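Local coordinates for alpha,alpha-trehalose-phosphate synthase (UDP-forming) (PDB 5UOF), which belongs to glycosyltransferase family 20 and has the two-domain GT-B architecture, each domain built round a largely parallel beta sheet flanked by helices, at residues 298-309 and 340-350. Residues are numbered along the deposited sequence; the frame is centred on the assembly and turned at random. Where two conformers were deposited one is given.
Sequences QGRVSLVQIAPP and WTPIQYLNRKY. With EDO (1,2-ethanediol), chain N; EDO (1,2-ethanediol), chain O.
Trp340 lies with one indole face under the turn at Gln298 and Gly299: Gly299 CA sits 3.7 Å from the centroid of the six-membered ring and 18° off its normal, a CH-pi contact. Pro342 CG lies over the opposite face, offset toward the rim. With CG anti to the backbone N (chi1 -180°), the indole reaches across to residues 298-302, where NE1 makes two weak, bent hydrogen bonds, to Val301 O at 2.9 Å and to Ser302 OG, which lies in the ring plane at the edge. A water continues this polar cluster, accepting from Ser302 OG and donating to Thr341 O and Gln344 OE1.

Five backbone hydrogen bonds follow, from Leu303 N to Pro342 O through to Ala307 N to Leu346 O, joining strands 301-306 and 343-346, which run nearly parallel. On one face Leu303 and Ile343 run side by side, CD2 to CG1 4.1 Å, and both reach Phe287 of helix 280-293. Next to them Gln305 CG meets Tyr345 CD1 at 3.9 Å. The Gln305 amide bends off, its plane 71° from the phenol ring, and its OE1 bonds Ser270 OG. Asn347 ND2 donates to Tyr345 OH, 2.7 Å and nearly straight, which should help fix the ring whose edge meets Ala307 CB. On the other face Ile306 CG2, anti to its own N, reaches the edge of the Tyr350 ring, 3.8 Å from CD2, while Val304 CG1 touches Leu346 CD1.

Parallel pairing with helix 314-335 between the strands defines a beta-alpha-beta unit, here at the 343-346 border of the six-stranded parallel sheet in a Rossmann-like domain of the GT-B fold.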
loop_
_atom_site.group_PDB
_atom_site.type_symbol
_atom_site.label_atom_id
_atom_site.label_comp_id
_atom_site.label_asym_id
_atom_site.label_seq_id
_atom_site.Cartn_x
_atom_site.Cartn_y
_atom_site.Cartn_z
ATOM N N GLN A 298 -6.856 27.218 -23.914
ATOM C CA GLN A 298 -7.901 27.925 -23.189
ATOM C C GLN A 298 -8.978 28.409 -24.147
ATOM O O GLN A 298 -8.684 29.051 -25.160
ATOM C CB GLN A 298 -7.289 29.095 -22.411
ATOM C CG GLN A 298 -6.485 28.610 -21.203
ATOM C CD GLN A 298 -5.824 29.745 -20.446
ATOM O OE1 GLN A 298 -6.384 30.834 -20.323
ATOM N NE2 GLN A 298 -4.615 29.502 -19.951
ATOM N N GLY A 299 -10.231 28.076 -23.834
ATOM C CA GLY A 299 -11.342 28.383 -24.710
ATOM C C GLY A 299 -11.505 27.452 -25.894
ATOM O O GLY A 299 -12.394 27.685 -26.726
ATOM N N ARG A 300 -10.672 26.421 -26.010
ATOM C CA ARG A 300 -10.704 25.518 -27.147
ATOM C C ARG A 300 -10.950 24.072 -26.748
ATOM O O ARG A 300 -10.994 23.203 -27.623
ATOM C CB ARG A 300 -9.398 25.617 -27.942
ATOM C CG ARG A 300 -9.155 27.020 -28.506
ATOM C CD ARG A 300 -8.034 27.016 -29.530
ATOM N NE ARG A 300 -8.477 26.507 -30.826
ATOM C CZ ARG A 300 -8.740 27.274 -31.880
ATOM N NH1 ARG A 300 -9.140 26.725 -33.020
ATOM N NH2 ARG A 300 -8.598 28.591 -31.797
ATOM N N VAL A 301 -11.084 23.791 -25.454
ATOM C CA VAL A 301 -11.362 22.447 -24.960
ATOM C C VAL A 301 -12.130 22.596 -23.657
ATOM O O VAL A 301 -11.955 23.572 -22.924
ATOM C CB VAL A 301 -10.057 21.629 -24.765
ATOM C CG1 VAL A 301 -9.123 22.331 -23.788
ATOM C CG2 VAL A 301 -10.349 20.212 -24.286
ATOM N N SER A 302 -12.996 21.630 -23.375
ATOM C CA SER A 302 -13.705 21.570 -22.107
ATOM C C SER A 302 -13.650 20.157 -21.556
ATOM O O SER A 302 -13.683 19.176 -22.301
ATOM C CB SER A 302 -15.178 21.977 -22.244
ATOM O OG SER A 302 -15.296 23.350 -22.569
ATOM N N LEU A 303 -13.591 20.070 -20.238
ATOM C CA LEU A 303 -13.664 18.796 -19.544
ATOM C C LEU A 303 -15.079 18.623 -19.010
ATOM O O LEU A 303 -15.591 19.500 -18.316
ATOM C CB LEU A 303 -12.641 18.743 -18.401
ATOM C CG LEU A 303 -12.816 17.600 -17.388
ATOM C CD1 LEU A 303 -12.627 16.247 -18.062
ATOM C CD2 LEU A 303 -11.802 17.784 -16.237
ATOM N N VAL A 304 -15.722 17.510 -19.364
ATOM C CA VAL A 304 -17.006 17.131 -18.792
ATOM C C VAL A 304 -16.745 15.967 -17.848
ATOM O O VAL A 304 -16.322 14.892 -18.286
ATOM C CB VAL A 304 -18.024 16.754 -19.881
ATOM C CG1 VAL A 304 -19.275 16.129 -19.255
ATOM C CG2 VAL A 304 -18.427 17.982 -20.662
ATOM N N GLN A 305 -16.971 16.189 -16.556
ATOM C CA GLN A 305 -16.879 15.146 -15.534
ATOM C C GLN A 305 -18.289 14.795 -15.087
ATOM O O GLN A 305 -18.991 15.636 -14.515
ATOM C CB GLN A 305 -16.042 15.603 -14.339
ATOM C CG GLN A 305 -16.044 14.592 -13.182
ATOM C CD GLN A 305 -15.225 13.366 -13.496
ATOM O OE1 GLN A 305 -14.034 13.473 -13.777
ATOM N NE2 GLN A 305 -15.858 12.189 -13.459
ATOM N N ILE A 306 -18.701 13.560 -15.354
ATOM C CA ILE A 306 -19.986 13.049 -14.911
ATOM C C ILE A 306 -19.722 12.147 -13.720
ATOM O O ILE A 306 -18.798 11.327 -13.747
ATOM C CB ILE A 306 -20.708 12.298 -16.041
ATOM C CG1 ILE A 306 -21.085 13.291 -17.148
ATOM C CG2 ILE A 306 -21.954 11.564 -15.510
ATOM C CD1 ILE A 306 -21.470 12.629 -18.455
ATOM N N ALA A 307 -20.506 12.326 -12.664
ATOM C CA ALA A 307 -20.391 11.523 -11.447
ATOM C C ALA A 307 -21.792 11.065 -11.076
ATOM O O ALA A 307 -22.559 11.829 -10.465
ATOM C CB ALA A 307 -19.740 12.304 -10.311
ATOM N N PRO A 308 -22.178 9.857 -11.467
ATOM C CA PRO A 308 -23.485 9.337 -11.087
ATOM C C PRO A 308 -23.609 9.316 -9.576
ATOM O O PRO A 308 -22.742 8.758 -8.892
ATOM C CB PRO A 308 -23.485 7.913 -11.669
ATOM C CG PRO A 308 -22.406 7.921 -12.722
ATOM C CD PRO A 308 -21.381 8.894 -12.247
ATOM N N PRO A 309 -24.636 9.952 -9.018
ATOM C CA PRO A 309 -24.742 10.030 -7.555
ATOM C C PRO A 309 -24.837 8.648 -6.919
ATOM O O PRO A 309 -25.496 7.745 -7.439
ATOM C CB PRO A 309 -26.026 10.836 -7.337
ATOM C CG PRO A 309 -26.192 11.629 -8.604
ATOM C CD PRO A 309 -25.697 10.720 -9.691
ATOM N N TRP A 340 -17.203 30.352 -21.881
ATOM C CA TRP A 340 -16.459 29.112 -21.690
ATOM C C TRP A 340 -16.416 28.740 -20.217
ATOM O O TRP A 340 -15.867 29.496 -19.408
ATOM C CB TRP A 340 -15.043 29.233 -22.236
ATOM C CG TRP A 340 -14.232 27.985 -22.071
ATOM C CD1 TRP A 340 -14.599 26.707 -22.410
ATOM C CD2 TRP A 340 -12.905 27.901 -21.551
ATOM N NE1 TRP A 340 -13.570 25.839 -22.131
ATOM C CE2 TRP A 340 -12.522 26.548 -21.595
ATOM C CE3 TRP A 340 -12.002 28.845 -21.044
ATOM C CZ2 TRP A 340 -11.268 26.110 -21.159
ATOM C CZ3 TRP A 340 -10.755 28.410 -20.606
ATOM C CH2 TRP A 340 -10.400 27.056 -20.665
ATOM N N THR A 341 -16.996 27.571 -19.890
ATOM C CA THR A 341 -16.825 26.906 -18.604
ATOM C C THR A 341 -15.779 25.807 -18.779
ATOM O O THR A 341 -16.054 24.813 -19.468
ATOM C CB THR A 341 -18.160 26.315 -18.115
ATOM O OG1 THR A 341 -19.059 27.375 -17.751
ATOM C CG2 THR A 341 -17.955 25.407 -16.901
ATOM N N PRO A 342 -14.563 25.956 -18.232
ATOM C CA PRO A 342 -13.524 24.928 -18.452
ATOM C C PRO A 342 -13.915 23.530 -17.988
ATOM O O PRO A 342 -13.660 22.549 -18.706
ATOM C CB PRO A 342 -12.329 25.473 -17.657
ATOM C CG PRO A 342 -12.519 26.969 -17.685
ATOM C CD PRO A 342 -14.011 27.205 -17.678
ATOM N N ILE A 343 -14.496 23.401 -16.796
ATOM C CA ILE A 343 -14.861 22.104 -16.232
ATOM C C ILE A 343 -16.361 22.109 -15.981
ATOM O O ILE A 343 -16.855 22.857 -15.125
ATOM C CB ILE A 343 -14.101 21.780 -14.940
ATOM C CG1 ILE A 343 -12.600 21.683 -15.210
ATOM C CG2 ILE A 343 -14.601 20.437 -14.367
ATOM C CD1 ILE A 343 -11.786 21.340 -13.942
ATOM N N GLN A 344 -17.085 21.283 -16.732
ATOM C CA GLN A 344 -18.488 21.003 -16.436
ATOM C C GLN A 344 -18.534 19.780 -15.533
ATOM O O GLN A 344 -18.147 18.686 -15.949
ATOM C CB GLN A 344 -19.282 20.753 -17.714
ATOM C CG GLN A 344 -19.252 21.928 -18.659
ATOM C CD GLN A 344 -19.906 21.605 -19.989
ATOM O OE1 GLN A 344 -19.286 21.754 -21.052
ATOM N NE2 GLN A 344 -21.160 21.161 -19.938
ATOM N N TYR A 345 -18.991 19.966 -14.300
ATOM C CA TYR A 345 -18.987 18.904 -13.303
ATOM C C TYR A 345 -20.440 18.600 -12.963
ATOM O O TYR A 345 -21.138 19.430 -12.365
ATOM C CB TYR A 345 -18.167 19.313 -12.076
ATOM C CG TYR A 345 -18.309 18.381 -10.913
ATOM C CD1 TYR A 345 -18.367 17.008 -11.098
ATOM C CD2 TYR A 345 -18.400 18.877 -9.619
ATOM C CE1 TYR A 345 -18.520 16.156 -10.029
ATOM C CE2 TYR A 345 -18.550 18.033 -8.548
ATOM C CZ TYR A 345 -18.605 16.679 -8.762
ATOM O OH TYR A 345 -18.763 15.844 -7.694
ATOM N N LEU A 346 -20.895 17.413 -13.371
ATOM C CA LEU A 346 -22.311 17.059 -13.403
ATOM C C LEU A 346 -22.543 15.884 -12.466
ATOM O O LEU A 346 -22.118 14.761 -12.759
ATOM C CB LEU A 346 -22.734 16.708 -14.830
ATOM C CG LEU A 346 -22.656 17.908 -15.780
ATOM C CD1 LEU A 346 -22.668 17.458 -17.239
ATOM C CD2 LEU A 346 -23.818 18.853 -15.485
ATOM N N ASN A 347 -23.235 16.146 -11.356
ATOM C CA ASN A 347 -23.583 15.122 -10.372
ATOM C C ASN A 347 -24.929 14.512 -10.765
ATOM O O ASN A 347 -25.949 14.680 -10.093
ATOM C CB ASN A 347 -23.634 15.729 -8.975
ATOM C CG ASN A 347 -22.282 16.206 -8.499
ATOM O OD1 ASN A 347 -22.043 17.409 -8.345
ATOM N ND2 ASN A 347 -21.384 15.264 -8.260
ATOM N N ARG A 348 -24.914 13.805 -11.897
ATOM C CA ARG A 348 -26.126 13.410 -12.596
ATOM C C ARG A 348 -25.976 12.009 -13.173
ATOM O O ARG A 348 -24.880 11.582 -13.549
ATOM C CB ARG A 348 -26.457 14.356 -13.770
ATOM C CG ARG A 348 -26.430 15.832 -13.446
ATOM C CD ARG A 348 -27.730 16.279 -12.805
ATOM N NE ARG A 348 -27.674 17.679 -12.397
ATOM C CZ ARG A 348 -27.556 18.083 -11.135
ATOM N NH1 ARG A 348 -27.494 17.195 -10.149
ATOM N NH2 ARG A 348 -27.497 19.380 -10.858
ATOM N N LYS A 349 -27.107 11.329 -13.283
ATOM C CA LYS A 349 -27.192 10.022 -13.918
ATOM C C LYS A 349 -27.711 10.191 -15.341
ATOM O O LYS A 349 -28.759 10.810 -15.555
ATOM C CB LYS A 349 -28.113 9.099 -13.116
ATOM C CG LYS A 349 -28.556 7.833 -13.845
ATOM C CD LYS A 349 -27.422 6.826 -13.983
ATOM C CE LYS A 349 -27.897 5.544 -14.666
ATOM N NZ LYS A 349 -28.950 4.823 -13.880
ATOM N N TYR A 350 -26.982 9.643 -16.316
ATOM C CA TYR A 350 -27.412 9.650 -17.713
ATOM C C TYR A 350 -27.612 8.225 -18.208
ATOM O O TYR A 350 -26.892 7.315 -17.790
ATOM C CB TYR A 350 -26.382 10.362 -18.615
ATOM C CG TYR A 350 -26.234 11.811 -18.243
ATOM C CD1 TYR A 350 -27.114 12.763 -18.740
ATOM C CD2 TYR A 350 -25.237 12.226 -17.364
ATOM C CE1 TYR A 350 -27.002 14.087 -18.391
ATOM C CE2 TYR A 350 -25.119 13.550 -17.004
ATOM C CZ TYR A 350 -26.002 14.474 -17.522
ATOM O OH TYR A 350 -25.909 15.793 -17.157
HETATM C C1 EDO N . -20.115 29.590 -20.455
HETATM O O1 EDO N . -19.770 29.589 -19.063
HETATM C C2 EDO N . -21.630 29.562 -20.612
HETATM O O2 EDO N . -22.143 28.435 -19.894
HETATM C C1 EDO O . -30.184 13.630 -16.108
HETATM O O1 EDO O . -30.033 13.327 -14.719
HETATM C C2 EDO O . -30.562 15.097 -16.212
HETATM O O2 EDO O . -31.572 15.244 -17.211
HETATM O O HOH W 1 -17.601 23.912 -21.322
HETATM O O HOH W 2 -22.443 12.837 -7.953
#